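Local coordinates for oligopeptide ABC transporter, periplasmic oligopeptide-binding protein, putative (Thermotoga maritima MSB8, PDB 5IPW) that probably binds oligopeptides in the periplasm and delivers them to a membrane-bound ABC transporter for uptake, at residues T62-W67 with Y276-Y281; F230-E235 with T246-Q251; M299-I304 with D595-I600. All blocks are in the same frame, centred on the assembly; numbering follows the deposited sequence.

Contact 1. Residues T62-W67 with Y276-Y281; sequences TWRRVW and YVRHEY
T62-W67 and Y276-Y281 run parallel, the axes of these short segments 4.1 Å apart at closest approach and 34° between their directions. The pair forms one margin of a mixed four-stranded sheet in this family 5 solute-binding protein, with 252-257 flanking 276-281 on its other side. Five backbone bonds alternate along the ladder, from W63 N to Y276 O (2.8 Å) through to W67 N to E280 O (2.9 Å).

On the face carrying W63, R65 and W67, the imidazole of H279 is the middle piece. R65 CB sits over one face of this ring, 4.0 Å from its centroid, while R65 NH1 makes a weak, nearly straight bond to H279 NE2 (3.5 Å). The imidazole turns its edge to the face of the W67 five-membered ring (planes at 62°), and H279 CB stands over that face, 3.9 Å from its centroid. CG of W67 lies between its backbone N and carbonyl carbon (chi1 79°), the position from which its ring meets H279. An alanine in place of H279 would probably leave R65 NH1 without this acceptor and open a gap between R65 and W67. Helix 73-80 covers this group.

On the other face R64 and R278 lie side by side, R64 NH2 being paired with D298. R278 NH1 reaches R64 CG at 3.5 Å, and this methylene lies in the plane of the R278 guanidinium, at its edge.

Contact 2. Residues F230-E235 with T246-Q251; sequences FLENTE and TDPTEQ
E232 sets a carboxylate oxygen against the ring of a proline: OE2 lies 3.4 Å from P248 CG, and no polar bond joins the two segments. The E232 and P248 side chains cross at about a right angle, E232 being bent at chi2 (-82°), a torsion that places CD 3.8 Å from the same CG. D247 OD1 is 4.3 Å from E232 OE2, so two acidic groups come close here, and their proximity would probably make ionising both somewhat less favourable.

The apolar part of the contact is thin. L231 CG approaches P248 CG at 4.4 Å, and both residues also pack on W67, whose strand 62-67 belongs to the sheet beside them. L231 O, which lies near P248 CD, is hydrogen-bonded to Y253 OH.

Both segments are loops that flank the short edge strand 242-244, and each carries an Asx turn. In the second loop D247 OD2 accepts from T249 N (3.1 Å), the donor standing 42° out of the carboxylate plane. E250 OE2 in turn takes the N-H of D247 (3.0 Å). In the first loop N233 OD1 receives E235 N at 2.9 Å. T234 OG1 comes no nearer than 4.0 Å to T246 N; its bond is to P244 O, while T246 OG1 is tied to I254 N and F252 O of the neighbouring strand.

Contact 3. Residues M299-I304 with D595-I600; sequences MQWRHI and DLSPAI
W301 NE1 is held by two oxygens of S597: it donates to OG at 2.9 Å (N-H...O angle 135°) and, more weakly, to the backbone O. The hydroxyl lies at the edge of the indole, 17° out of its plane, and is also hydrogen-bonded to G305 O, which links the indole to the start of helix 304-307. W301 CG, anti to its backbone N, is placed 4.2 Å from A599 CB. Nearer the root of the side chain W301 CB rests on A599 CB at 3.6 Å, and that methyl lies at the edge of the ring.

Beside this anchor the backbones form an antiparallel, hydrogen-bonded pair, Q300 with I600. Q300 N gives to I600 O and I600 N returns the bond to Q300 O at 3.1 Å, the latter nearly straight (169°). I600 O also receives a CA-H contact from M299 CA at 3.2 Å. The bridge joins 299-300, an outermost strand, to 599-602 in a mixed four-stranded sheet.

I304 and I600 close the contact with their branched side chains crossing at about a right angle, CG2 to CG2 at 4.1 Å, and L317 of helix 311-324 touches both. The Q300 side chain turns to the neighbouring sheet, where OE1 accepts from V66 N. The pairing therefore has both a backbone and a side-chain component: two reciprocal amide bonds fix the strand register, while the S597 hydroxyl, engaged by W301 and G305, is likely to hold the chain where it approaches strand 599-602 and where 299-300 runs on into helix 304-307.

How the contacts relate
From the N terminus, strand 62-67 comes first and waits until 276-281 to find its partner, so contact 1 closes a loop of 208 residues. Contact 2 falls wholly within that loop as a short local closure around strand 242-244. Contact 3 opens afterwards, at 299, and closes near the C terminus at 595-600; it follows contact 1 in series and crosses nothing. Contact 1 is the common neighbour: Y281 N meets Q251 O of contact 2, and W63 NE1 meets M299 O of contact 3. Contacts 2 and 3 do not touch, their centres about 25 Å apart. Together they tie two separate mixed sheets and the loops bordering one of them.

Contact 1. Residues T62-W67 with Y276-Y281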
loop_
_atom_site.group_PDB
_atom_site.type_symbol
_atom_site.label_atom_id
_atom_site.label_comp_id
_atom_site.label_asym_id
_atom_site.label_seq_id
_atom_site.Cartn_x
_atom_site.Cartn_y
_atom_site.Cartn_z
ATOM N N THR A 62 -6.051 10.687 -25.897
ATOM C CA THR A 62 -5.033 9.678 -25.669
ATOM C C THR A 62 -4.128 10.186 -24.567
ATOM O O THR A 62 -3.518 11.245 -24.681
ATOM C CB THR A 62 -4.205 9.360 -26.936
ATOM O OG1 THR A 62 -5.058 8.808 -27.948
ATOM C CG2 THR A 62 -3.112 8.343 -26.637
ATOM N N TRP A 63 -4.056 9.400 -23.505
ATOM C CA TRP A 63 -3.310 9.723 -22.316
ATOM C C TRP A 63 -1.884 9.210 -22.513
ATOM O O TRP A 63 -1.642 7.994 -22.520
ATOM C CB TRP A 63 -4.023 9.071 -21.117
ATOM C CG TRP A 63 -3.336 9.073 -19.792
ATOM C CD1 TRP A 63 -2.176 9.708 -19.436
ATOM C CD2 TRP A 63 -3.808 8.417 -18.618
ATOM N NE1 TRP A 63 -1.886 9.461 -18.104
ATOM C CE2 TRP A 63 -2.880 8.677 -17.584
ATOM C CE3 TRP A 63 -4.934 7.634 -18.336
ATOM C CZ2 TRP A 63 -3.044 8.175 -16.298
ATOM C CZ3 TRP A 63 -5.091 7.134 -17.068
ATOM C CH2 TRP A 63 -4.153 7.405 -16.058
ATOM N N ARG A 64 -0.953 10.151 -22.667
ATOM C CA ARG A 64 0.447 9.839 -22.914
ATOM C C ARG A 64 1.208 9.617 -21.627
ATOM O O ARG A 64 1.252 10.495 -20.764
ATOM C CB ARG A 64 1.116 10.969 -23.696
ATOM C CG ARG A 64 0.472 11.240 -25.052
ATOM C CD ARG A 64 1.004 12.516 -25.674
ATOM N NE ARG A 64 0.648 13.678 -24.865
ATOM C CZ ARG A 64 1.210 14.879 -24.958
ATOM N NH1 ARG A 64 2.176 15.122 -25.845
ATOM N NH2 ARG A 64 0.799 15.852 -24.155
ATOM N N ARG A 65 1.805 8.433 -21.510
ATOM C CA ARG A 65 2.722 8.128 -20.422
ATOM C C ARG A 65 4.008 7.534 -20.986
ATOM O O ARG A 65 4.155 7.358 -22.202
ATOM C CB ARG A 65 2.097 7.114 -19.465
ATOM C CG ARG A 65 0.732 7.470 -18.910
ATOM C CD ARG A 65 0.262 6.388 -17.935
ATOM N NE ARG A 65 0.321 6.827 -16.542
ATOM C CZ ARG A 65 0.922 6.187 -15.539
ATOM N NH1 ARG A 65 1.548 5.036 -15.725
ATOM N NH2 ARG A 65 0.885 6.706 -14.315
ATOM N N VAL A 66 4.930 7.203 -20.092
ATOM C CA VAL A 66 6.152 6.503 -20.464
ATOM C C VAL A 66 6.414 5.349 -19.498
ATOM O O VAL A 66 6.152 5.466 -18.299
ATOM C CB VAL A 66 7.379 7.455 -20.485
ATOM C CG1 VAL A 66 7.193 8.542 -21.527
ATOM C CG2 VAL A 66 7.629 8.083 -19.125
ATOM N N TRP A 67 6.940 4.243 -20.022
ATOM C CA TRP A 67 7.359 3.113 -19.175
ATOM C C TRP A 67 8.675 2.460 -19.634
ATOM O O TRP A 67 9.196 2.747 -20.719
ATOM C CB TRP A 67 6.238 2.072 -19.081
ATOM C CG TRP A 67 6.093 1.150 -20.266
ATOM C CD1 TRP A 67 6.361 1.427 -21.577
ATOM C CD2 TRP A 67 5.603 -0.195 -20.235
ATOM N NE1 TRP A 67 6.081 0.334 -22.361
ATOM C CE2 TRP A 67 5.615 -0.676 -21.561
ATOM C CE3 TRP A 67 5.158 -1.041 -19.211
ATOM C CZ2 TRP A 67 5.201 -1.967 -21.892
ATOM C CZ3 TRP A 67 4.748 -2.326 -19.539
ATOM C CH2 TRP A 67 4.775 -2.777 -20.870
ATOM N N TYR A 276 -7.904 6.107 -25.100
ATOM C CA TYR A 276 -6.665 5.351 -25.195
ATOM C C TYR A 276 -5.643 5.859 -24.201
ATOM O O TYR A 276 -5.601 7.055 -23.908
ATOM C CB TYR A 276 -6.061 5.495 -26.588
ATOM C CG TYR A 276 -6.912 4.944 -27.692
ATOM C CD1 TYR A 276 -6.815 3.614 -28.067
ATOM C CD2 TYR A 276 -7.788 5.753 -28.372
ATOM C CE1 TYR A 276 -7.591 3.102 -29.090
ATOM C CE2 TYR A 276 -8.569 5.261 -29.397
ATOM C CZ TYR A 276 -8.471 3.932 -29.749
ATOM O OH TYR A 276 -9.263 3.438 -30.764
ATOM N N VAL A 277 -4.820 4.953 -23.689
ATOM C CA VAL A 277 -3.663 5.352 -22.909
ATOM C C VAL A 277 -2.452 4.665 -23.517
ATOM O O VAL A 277 -2.439 3.445 -23.684
ATOM C CB VAL A 277 -3.819 5.096 -21.383
ATOM C CG1 VAL A 277 -4.821 4.000 -21.093
ATOM C CG2 VAL A 277 -2.480 4.799 -20.717
ATOM N N ARG A 278 -1.457 5.472 -23.889
ATOM C CA ARG A 278 -0.275 4.962 -24.571
ATOM C C ARG A 278 0.993 5.201 -23.767
ATOM O O ARG A 278 1.261 6.310 -23.305
ATOM C CB ARG A 278 -0.182 5.524 -26.001
ATOM C CG ARG A 278 0.810 6.647 -26.274
ATOM C CD ARG A 278 0.476 7.305 -27.608
ATOM N NE ARG A 278 1.631 7.553 -28.466
ATOM C CZ ARG A 278 2.424 8.627 -28.425
ATOM N NH1 ARG A 278 2.246 9.593 -27.539
ATOM N NH2 ARG A 278 3.427 8.730 -29.284
ATOM N N HIS A 279 1.747 4.127 -23.572
ATOM C CA HIS A 279 3.056 4.197 -22.938
ATOM C C HIS A 279 4.132 4.108 -24.010
ATOM O O HIS A 279 4.095 3.207 -24.860
ATOM C CB HIS A 279 3.237 3.054 -21.948
ATOM C CG HIS A 279 2.343 3.143 -20.754
ATOM N ND1 HIS A 279 0.982 2.952 -20.828
ATOM C CD2 HIS A 279 2.619 3.391 -19.453
ATOM C CE1 HIS A 279 0.453 3.091 -19.628
ATOM N NE2 HIS A 279 1.426 3.348 -18.774
ATOM N N GLU A 280 5.067 5.056 -23.982
ATOM C CA GLU A 280 6.274 4.969 -24.789
ATOM C C GLU A 280 7.370 4.245 -24.014
ATOM O O GLU A 280 7.627 4.563 -22.847
ATOM C CB GLU A 280 6.758 6.357 -25.187
ATOM C CG GLU A 280 7.860 6.322 -26.239
ATOM C CD GLU A 280 8.192 7.683 -26.821
ATOM O OE1 GLU A 280 7.372 8.625 -26.718
ATOM O OE2 GLU A 280 9.288 7.798 -27.395
ATOM N N TYR A 281 8.010 3.266 -24.655
ATOM C CA TYR A 281 9.189 2.644 -24.061
ATOM C C TYR A 281 10.298 3.700 -23.949
ATOM O O TYR A 281 10.550 4.458 -24.883
ATOM C CB TYR A 281 9.697 1.427 -24.859
ATOM C CG TYR A 281 11.010 0.896 -24.297
ATOM C CD1 TYR A 281 11.022 -0.032 -23.261
ATOM C CD2 TYR A 281 12.238 1.369 -24.769
ATOM C CE1 TYR A 281 12.214 -0.498 -22.723
ATOM C CE2 TYR A 281 13.438 0.914 -24.238
ATOM C CZ TYR A 281 13.423 -0.018 -23.215
ATOM O OH TYR A 281 14.617 -0.467 -22.688
#

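Contact 2. Residues F230-E235 with T246-Q251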
loop_
_atom_site.group_PDB
_atom_site.type_symbol
_atom_site.label_atom_id
_atom_site.label_comp_id
_atom_site.label_asym_id
_atom_site.label_seq_id
_atom_site.Cartn_x
_atom_site.Cartn_y
_atom_site.Cartn_z
ATOM N N PHE A 230 -2.281 -10.480 -18.516
ATOM C CA PHE A 230 -3.021 -9.246 -18.808
ATOM C C PHE A 230 -2.233 -8.231 -19.636
ATOM O O PHE A 230 -2.816 -7.376 -20.289
ATOM C CB PHE A 230 -3.474 -8.571 -17.513
ATOM C CG PHE A 230 -2.409 -7.744 -16.866
ATOM C CD1 PHE A 230 -2.260 -6.399 -17.200
ATOM C CD2 PHE A 230 -1.541 -8.303 -15.939
ATOM C CE1 PHE A 230 -1.276 -5.627 -16.606
ATOM C CE2 PHE A 230 -0.550 -7.536 -15.346
ATOM C CZ PHE A 230 -0.416 -6.196 -15.680
ATOM N N LEU A 231 -0.910 -8.315 -19.567
ATOM C CA LEU A 231 -0.015 -7.379 -20.230
ATOM C C LEU A 231 0.271 -7.823 -21.654
ATOM O O LEU A 231 0.204 -7.026 -22.582
ATOM C CB LEU A 231 1.291 -7.301 -19.435
ATOM C CG LEU A 231 2.372 -6.284 -19.815
ATOM C CD1 LEU A 231 1.917 -4.865 -19.512
ATOM C CD2 LEU A 231 3.651 -6.584 -19.052
ATOM N N GLU A 232 0.574 -9.108 -21.817
ATOM C CA GLU A 232 1.047 -9.666 -23.093
ATOM C C GLU A 232 -0.094 -10.085 -24.018
ATOM O O GLU A 232 -0.009 -9.894 -25.233
ATOM C CB GLU A 232 1.944 -10.892 -22.845
ATOM C CG GLU A 232 3.162 -10.660 -21.953
ATOM C CD GLU A 232 4.352 -10.053 -22.680
ATOM O OE1 GLU A 232 5.364 -9.757 -21.998
ATOM O OE2 GLU A 232 4.285 -9.876 -23.920
ATOM N N ASN A 233 -1.152 -10.669 -23.450
ATOM C CA ASN A 233 -2.200 -11.288 -24.262
ATOM C C ASN A 233 -3.360 -10.356 -24.631
ATOM O O ASN A 233 -4.334 -10.209 -23.898
ATOM C CB ASN A 233 -2.729 -12.548 -23.594
ATOM C CG ASN A 233 -3.697 -13.302 -24.479
ATOM O OD1 ASN A 233 -3.809 -13.014 -25.670
ATOM N ND2 ASN A 233 -4.419 -14.259 -23.899
ATOM N N THR A 234 -3.227 -9.758 -25.804
ATOM C CA THR A 234 -4.258 -8.944 -26.451
ATOM C C THR A 234 -5.630 -9.639 -26.581
ATOM O O THR A 234 -6.662 -8.977 -26.759
ATOM C CB THR A 234 -3.710 -8.483 -27.831
ATOM O OG1 THR A 234 -3.059 -7.218 -27.664
ATOM C CG2 THR A 234 -4.782 -8.369 -28.914
ATOM N N GLU A 235 -5.648 -10.965 -26.502
ATOM C CA GLU A 235 -6.885 -11.713 -26.679
ATOM C C GLU A 235 -7.603 -12.009 -25.374
ATOM O O GLU A 235 -8.723 -12.497 -25.395
ATOM C CB GLU A 235 -6.607 -13.016 -27.433
ATOM C CG GLU A 235 -6.237 -12.802 -28.888
ATOM C CD GLU A 235 -7.407 -12.335 -29.728
ATOM O OE1 GLU A 235 -8.517 -12.874 -29.558
ATOM O OE2 GLU A 235 -7.217 -11.441 -30.576
ATOM N N THR A 246 -1.759 -3.546 -28.358
ATOM C CA THR A 246 -0.442 -3.737 -28.985
ATOM C C THR A 246 0.493 -4.522 -28.072
ATOM O O THR A 246 0.210 -4.709 -26.891
ATOM C CB THR A 246 0.251 -2.404 -29.370
ATOM O OG1 THR A 246 0.712 -1.719 -28.194
ATOM C CG2 THR A 246 -0.680 -1.507 -30.171
ATOM N N ASP A 247 1.606 -4.978 -28.638
ATOM C CA ASP A 247 2.600 -5.749 -27.901
ATOM C C ASP A 247 3.399 -4.804 -27.010
ATOM O O ASP A 247 3.715 -3.697 -27.427
ATOM C CB ASP A 247 3.543 -6.463 -28.881
ATOM C CG ASP A 247 4.342 -7.567 -28.222
ATOM O OD1 ASP A 247 3.771 -8.656 -27.988
ATOM O OD2 ASP A 247 5.536 -7.347 -27.925
ATOM N N PRO A 248 3.740 -5.232 -25.786
ATOM C CA PRO A 248 4.538 -4.364 -24.913
ATOM C C PRO A 248 6.005 -4.170 -25.329
ATOM O O PRO A 248 6.673 -3.287 -24.793
ATOM C CB PRO A 248 4.461 -5.059 -23.551
ATOM C CG PRO A 248 4.148 -6.478 -23.851
ATOM C CD PRO A 248 3.346 -6.481 -25.116
ATOM N N THR A 249 6.507 -4.980 -26.258
ATOM C CA THR A 249 7.870 -4.801 -26.769
ATOM C C THR A 249 7.916 -3.697 -27.821
ATOM O O THR A 249 8.960 -3.080 -27.999
ATOM C CB THR A 249 8.458 -6.090 -27.378
ATOM O OG1 THR A 249 7.753 -6.422 -28.578
ATOM C CG2 THR A 249 8.388 -7.252 -26.388
ATOM N N GLU A 250 6.806 -3.456 -28.522
ATOM C CA GLU A 250 6.714 -2.302 -29.423
ATOM C C GLU A 250 6.996 -1.044 -28.612
ATOM O O GLU A 250 6.890 -1.059 -27.377
ATOM C CB GLU A 250 5.342 -2.205 -30.099
ATOM C CG GLU A 250 5.062 -3.305 -31.117
ATOM C CD GLU A 250 3.618 -3.316 -31.606
ATOM O OE1 GLU A 250 3.212 -2.373 -32.324
ATOM O OE2 GLU A 250 2.884 -4.282 -31.284
ATOM N N GLN A 251 7.384 0.036 -29.286
ATOM C CA GLN A 251 7.785 1.247 -28.568
ATOM C C GLN A 251 6.581 1.966 -27.963
ATOM O O GLN A 251 6.714 2.640 -26.946
ATOM C CB GLN A 251 8.627 2.189 -29.442
ATOM C CG GLN A 251 7.868 3.036 -30.455
ATOM C CD GLN A 251 8.626 4.305 -30.834
ATOM O OE1 GLN A 251 9.363 4.872 -30.020
ATOM N NE2 GLN A 251 8.436 4.764 -32.069
#

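Contact 3. Residues M299-I304 with D595-I600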
loop_
_atom_site.group_PDB
_atom_site.type_symbol
_atom_site.label_atom_id
_atom_site.label_comp_id
_atom_site.label_asym_id
_atom_site.label_seq_id
_atom_site.Cartn_x
_atom_site.Cartn_y
_atom_site.Cartn_z
ATOM N N MET A 299 -0.208 12.681 -17.627
ATOM C CA MET A 299 -0.247 12.507 -16.180
ATOM C C MET A 299 0.509 11.245 -15.799
ATOM O O MET A 299 0.321 10.185 -16.406
ATOM C CB MET A 299 -1.704 12.482 -15.656
ATOM C CG MET A 299 -2.115 11.266 -14.822
ATOM S SD MET A 299 -1.451 11.179 -13.170
ATOM C CE MET A 299 -1.364 9.432 -12.971
ATOM N N GLN A 300 1.357 11.356 -14.787
ATOM C CA GLN A 300 2.093 10.203 -14.307
ATOM C C GLN A 300 2.672 10.482 -12.945
ATOM O O GLN A 300 3.023 11.611 -12.614
ATOM C CB GLN A 300 3.216 9.817 -15.275
ATOM C CG GLN A 300 3.865 8.480 -14.955
ATOM C CD GLN A 300 4.675 7.903 -16.112
ATOM O OE1 GLN A 300 4.385 8.148 -17.281
ATOM N NE2 GLN A 300 5.691 7.116 -15.781
ATOM N N TRP A 301 2.738 9.429 -12.149
ATOM C CA TRP A 301 3.379 9.466 -10.851
ATOM C C TRP A 301 4.519 8.461 -10.794
ATOM O O TRP A 301 5.537 8.704 -10.140
ATOM C CB TRP A 301 2.357 9.132 -9.766
ATOM C CG TRP A 301 2.959 8.875 -8.423
ATOM C CD1 TRP A 301 3.393 9.802 -7.532
ATOM C CD2 TRP A 301 3.186 7.600 -7.820
ATOM N NE1 TRP A 301 3.880 9.186 -6.403
ATOM C CE2 TRP A 301 3.769 7.833 -6.555
ATOM C CE3 TRP A 301 2.947 6.279 -8.224
ATOM C CZ2 TRP A 301 4.124 6.799 -5.688
ATOM C CZ3 TRP A 301 3.296 5.243 -7.359
ATOM C CH2 TRP A 301 3.880 5.511 -6.104
ATOM N N ARG A 302 4.354 7.341 -11.493
ATOM C CA ARG A 302 5.141 6.156 -11.219
ATOM C C ARG A 302 6.638 6.444 -11.059
ATOM O O ARG A 302 7.199 6.262 -9.968
ATOM C CB ARG A 302 4.908 5.093 -12.283
ATOM C CG ARG A 302 5.568 3.775 -11.933
ATOM C CD ARG A 302 5.006 2.644 -12.765
ATOM N NE ARG A 302 5.733 1.393 -12.560
ATOM C CZ ARG A 302 5.662 0.636 -11.468
ATOM N NH1 ARG A 302 4.909 0.992 -10.442
ATOM N NH2 ARG A 302 6.359 -0.490 -11.394
ATOM N N HIS A 303 7.296 6.892 -12.118
ATOM C CA HIS A 303 8.740 7.111 -12.000
ATOM C C HIS A 303 9.076 8.527 -11.591
ATOM O O HIS A 303 10.127 8.768 -11.015
ATOM C CB HIS A 303 9.433 6.688 -13.273
ATOM C CG HIS A 303 9.218 5.245 -13.575
ATOM N ND1 HIS A 303 9.555 4.250 -12.684
ATOM C CD2 HIS A 303 8.643 4.626 -14.632
ATOM C CE1 HIS A 303 9.233 3.077 -13.196
ATOM N NE2 HIS A 303 8.674 3.279 -14.376
ATOM N N ILE A 304 8.143 9.437 -11.857
ATOM C CA ILE A 304 8.211 10.831 -11.418
ATOM C C ILE A 304 8.359 10.936 -9.890
ATOM O O ILE A 304 9.162 11.730 -9.396
ATOM C CB ILE A 304 6.930 11.613 -11.828
ATOM C CG1 ILE A 304 6.485 11.314 -13.268
ATOM C CG2 ILE A 304 7.133 13.110 -11.656
ATOM C CD1 ILE A 304 7.572 11.419 -14.309
ATOM N N ASP A 595 7.780 11.896 3.188
ATOM C CA ASP A 595 8.494 12.361 1.993
ATOM C C ASP A 595 7.500 12.791 0.920
ATOM O O ASP A 595 6.412 12.229 0.802
ATOM C CB ASP A 595 9.368 11.256 1.382
ATOM C CG ASP A 595 10.498 10.824 2.286
ATOM O OD1 ASP A 595 10.216 10.385 3.419
ATOM O OD2 ASP A 595 11.666 10.900 1.848
ATOM N N LEU A 596 7.880 13.778 0.125
ATOM C CA LEU A 596 7.074 14.150 -1.017
ATOM C C LEU A 596 7.279 13.067 -2.062
ATOM O O LEU A 596 8.401 12.627 -2.282
ATOM C CB LEU A 596 7.499 15.517 -1.560
ATOM C CG LEU A 596 6.398 16.474 -2.017
ATOM C CD1 LEU A 596 5.372 16.753 -0.925
ATOM C CD2 LEU A 596 7.040 17.774 -2.459
ATOM N N SER A 597 6.183 12.618 -2.668
ATOM C CA SER A 597 6.207 11.632 -3.749
ATOM C C SER A 597 5.344 12.186 -4.873
ATOM O O SER A 597 4.214 11.744 -5.070
ATOM C CB SER A 597 5.658 10.286 -3.259
ATOM O OG SER A 597 5.781 9.292 -4.263
ATOM N N PRO A 598 5.870 13.175 -5.602
ATOM C CA PRO A 598 5.033 13.993 -6.459
ATOM C C PRO A 598 4.649 13.350 -7.780
ATOM O O PRO A 598 5.314 12.435 -8.265
ATOM C CB PRO A 598 5.906 15.219 -6.717
ATOM C CG PRO A 598 7.284 14.671 -6.709
ATOM C CD PRO A 598 7.275 13.612 -5.640
ATOM N N ALA A 599 3.565 13.857 -8.344
ATOM C CA ALA A 599 3.097 13.443 -9.649
ATOM C C ALA A 599 2.929 14.698 -10.461
ATOM O O ALA A 599 2.987 15.808 -9.923
ATOM C CB ALA A 599 1.762 12.725 -9.525
ATOM N N ILE A 600 2.718 14.534 -11.755
ATOM C CA ILE A 600 2.374 15.666 -12.590
ATOM C C ILE A 600 1.146 15.344 -13.407
ATOM O O ILE A 600 0.867 14.183 -13.699
ATOM C CB ILE A 600 3.535 16.111 -13.509
ATOM C CG1 ILE A 600 3.801 15.100 -14.628
ATOM C CG2 ILE A 600 4.795 16.338 -12.687
ATOM C CD1 ILE A 600 4.762 15.617 -15.685
#